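Local coordinates for protein 2-hydroxyisocaproyl-CoA dehydratase activator (PDB 4EHU) that couples ATP hydrolysis to the transfer of one electron from its [4Fe-4S] cluster to 2-hydroxyisocaproyl-CoA dehydratase, activating that enzyme for leucine fermentation, at residues A[78-83]-A[104-109]. Numbering follows the deposited sequence.
Sequences SELSCH and DAKVLK. With ANP (phosphoaminophosphonic acid-adenylate ester), chain D.
The first turn of helix 79-90 packs against strand 105-110, their local axes 10.3 Å apart and inclined at 64°, with the CA atoms of Leu80 and Leu108 the nearest pair. A salt bridge from Glu79 to Lys106 spans the gap, and Asp104, two residues before Lys106, holds the amine from the strand side. Lys106 leaves the strand as a nearly straight chain and bends at its last torsion (chi4 77°), which turns NZ to face two carboxylates. NZ lies 2.8 Å from Asp104 OD1, reaching it on the syn side, with only a weak bond to Asp104 OD2; a short acid so near in sequence needs no long reach. Across the contact NZ donates to Glu79 OE1 at 3.0 Å, from above the carboxylate, 70° out of its plane. The extended Glu79 chain, crossing Lys106 at roughly a right angle, is long enough to carry its acid from the helix to the amine. Leucines suit the flank of this polar cluster because their branched ends pack on the lysine stem and the helix backbone: Leu80 CD1 rests 3.8 Å from Lys106 CE, and Leu108 CD2 lies 3.5 Å from Leu80 O. Lysine in turn offers leucine an aliphatic stem and the acids a charged tip. Ser78, the helix N-cap, accepts from Leu80 N through OG, its short hydroxyl side chain taking up a first-turn N-H that lacks a preceding helical carbonyl. In this actin-fold ATPase, Asp104 N donates to O3G of the ATP analogue's terminal phosphate, and a magnesium ion lies near Glu79. The lysine's positive charge probably eases repulsion between the two acids, and the network links the helix's first turn to the residue just before the strand, whose N-H holds the phosphate.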
loop_
_atom_site.group_PDB
_atom_site.type_symbol
_atom_site.label_atom_id
_atom_site.label_comp_id
_atom_site.label_asym_id
_atom_site.label_seq_id
_atom_site.Cartn_x
_atom_site.Cartn_y
_atom_site.Cartn_z
ATOM N N SER A 78 -1.668 25.715 7.253
ATOM C CA SER A 78 -1.546 24.668 6.224
ATOM C C SER A 78 -0.113 24.464 5.694
ATOM O O SER A 78 0.608 25.424 5.391
ATOM C CB SER A 78 -2.450 25.047 5.051
ATOM O OG SER A 78 -2.189 24.243 3.910
ATOM N N GLU A 79 0.288 23.203 5.546
ATOM C CA GLU A 79 1.609 22.918 4.985
ATOM C C GLU A 79 1.668 23.200 3.491
ATOM O O GLU A 79 2.767 23.355 2.941
ATOM C CB GLU A 79 2.053 21.483 5.280
ATOM C CG GLU A 79 1.324 20.425 4.483
ATOM C CD GLU A 79 1.310 19.077 5.195
ATOM O OE1 GLU A 79 1.954 18.128 4.682
ATOM O OE2 GLU A 79 0.619 18.956 6.241
ATOM N N LEU A 80 0.525 23.301 2.817
ATOM C CA LEU A 80 0.565 23.715 1.413
ATOM C C LEU A 80 1.046 25.148 1.369
ATOM O O LEU A 80 1.922 25.510 0.569
ATOM C CB LEU A 80 -0.794 23.645 0.727
ATOM C CG LEU A 80 -1.362 22.256 0.412
ATOM C CD1 LEU A 80 -1.381 21.344 1.630
ATOM C CD2 LEU A 80 -2.775 22.400 -0.177
ATOM N N SER A 81 0.474 25.981 2.227
ATOM C CA SER A 81 0.888 27.384 2.267
ATOM C C SER A 81 2.334 27.522 2.723
ATOM O O SER A 81 3.103 28.332 2.179
ATOM C CB SER A 81 -0.005 28.190 3.212
ATOM O OG SER A 81 -1.356 28.046 2.807
ATOM N N CYS A 82 2.709 26.754 3.738
ATOM C CA CYS A 82 4.052 26.884 4.275
ATOM C C CYS A 82 5.113 26.402 3.277
ATOM O O CYS A 82 6.120 27.078 3.113
ATOM C CB CYS A 82 4.195 26.172 5.613
ATOM S SG CYS A 82 3.291 27.024 6.958
ATOM N N HIS A 83 4.918 25.268 2.611
ATOM C CA HIS A 83 5.927 24.864 1.622
ATOM C C HIS A 83 6.008 25.860 0.473
ATOM O O HIS A 83 7.086 26.177 0.018
ATOM C CB HIS A 83 5.654 23.461 1.075
ATOM C CG HIS A 83 6.128 22.362 1.971
ATOM N ND1 HIS A 83 7.460 22.131 2.225
ATOM C CD2 HIS A 83 5.444 21.394 2.627
ATOM C CE1 HIS A 83 7.582 21.083 3.022
ATOM N NE2 HIS A 83 6.370 20.627 3.295
ATOM N N ASP A 104 2.743 11.083 2.509
ATOM C CA ASP A 104 2.046 11.478 1.295
ATOM C C ASP A 104 2.936 12.272 0.356
ATOM O O ASP A 104 3.993 12.734 0.747
ATOM C CB ASP A 104 0.704 12.197 1.566
ATOM C CG ASP A 104 0.856 13.566 2.250
ATOM O OD1 ASP A 104 1.549 14.439 1.691
ATOM O OD2 ASP A 104 0.235 13.767 3.327
ATOM N N ALA A 105 2.508 12.374 -0.894
ATOM C CA ALA A 105 3.223 13.178 -1.866
ATOM C C ALA A 105 2.237 14.195 -2.363
ATOM O O ALA A 105 1.087 13.865 -2.681
ATOM C CB ALA A 105 3.695 12.329 -3.022
ATOM N N LYS A 106 2.667 15.445 -2.367
ATOM C CA LYS A 106 1.813 16.545 -2.742
ATOM C C LYS A 106 2.383 17.245 -3.944
ATOM O O LYS A 106 3.594 17.484 -4.014
ATOM C CB LYS A 106 1.738 17.546 -1.586
ATOM C CG LYS A 106 1.022 17.003 -0.345
ATOM C CD LYS A 106 1.064 18.060 0.764
ATOM C CE LYS A 106 -0.053 17.809 1.788
ATOM N NZ LYS A 106 0.273 16.686 2.715
ATOM N N VAL A 107 1.526 17.591 -4.892
ATOM C CA VAL A 107 1.953 18.395 -6.016
ATOM C C VAL A 107 1.133 19.665 -6.084
ATOM O O VAL A 107 -0.107 19.630 -6.174
ATOM C CB VAL A 107 1.851 17.630 -7.344
ATOM C CG1 VAL A 107 2.318 18.515 -8.489
ATOM C CG2 VAL A 107 2.689 16.362 -7.274
ATOM N N LEU A 108 1.836 20.788 -6.006
ATOM C CA LEU A 108 1.213 22.098 -5.966
ATOM C C LEU A 108 1.514 22.809 -7.255
ATOM O O LEU A 108 2.691 22.854 -7.704
ATOM C CB LEU A 108 1.810 22.940 -4.824
ATOM C CG LEU A 108 1.440 22.596 -3.380
ATOM C CD1 LEU A 108 2.014 21.256 -2.947
ATOM C CD2 LEU A 108 1.961 23.740 -2.468
ATOM N N LYS A 109 0.489 23.394 -7.847
ATOM C CA LYS A 109 0.686 24.301 -8.958
ATOM C C LYS A 109 0.401 25.699 -8.449
ATOM O O LYS A 109 -0.623 25.941 -7.818
ATOM C CB LYS A 109 -0.241 23.962 -10.131
ATOM C CG LYS A 109 -0.191 24.982 -11.247
ATOM C CD LYS A 109 -1.030 24.554 -12.446
ATOM C CE LYS A 109 -0.424 25.014 -13.756
ATOM N NZ LYS A 109 0.355 23.929 -14.416
HETATM P PG ANP D . 4.339 14.067 5.513
HETATM O O1G ANP D . 3.309 14.199 6.628
HETATM O O2G ANP D . 4.615 15.414 4.895
HETATM O O3G ANP D . 3.984 13.034 4.517
HETATM P PB ANP D . 7.066 14.381 6.796
HETATM O O1B ANP D . 7.452 14.044 8.212
HETATM O O2B ANP D . 6.934 15.868 6.462
HETATM N N3B ANP D . 5.681 13.434 6.374
HETATM P PA ANP D . 9.632 14.509 5.439
HETATM O O1A ANP D . 10.283 14.969 6.696
HETATM O O2A ANP D . 9.338 15.469 4.307
HETATM O O3A ANP D . 8.224 13.796 5.810
HETATM O "O5'" ANP D . 10.399 13.255 4.789
HETATM C "C5'" ANP D . 10.535 12.033 5.522
HETATM C "C4'" ANP D . 11.434 11.086 4.732
HETATM O "O4'" ANP D . 12.490 11.630 3.954
HETATM C "C3'" ANP D . 11.647 9.618 5.050
HETATM O "O3'" ANP D . 10.445 8.864 4.837
HETATM C "C2'" ANP D . 12.814 9.248 4.128
HETATM O "O2'" ANP D . 12.407 8.407 3.034
HETATM C "C1'" ANP D . 13.362 10.561 3.572
HETATM N N9 ANP D . 14.686 10.925 4.110
HETATM C C8 ANP D . 14.958 11.404 5.341
HETATM N N7 ANP D . 16.279 11.682 5.467
HETATM C C5 ANP D . 16.852 11.377 4.277
HETATM C C6 ANP D . 18.203 11.439 3.713
HETATM N N6 ANP D . 19.225 11.873 4.489
HETATM N N1 ANP D . 18.374 11.043 2.426
HETATM C C2 ANP D . 17.362 10.616 1.657
HETATM N N3 ANP D . 16.102 10.524 2.112
HETATM C C4 ANP D . 15.801 10.893 3.382
#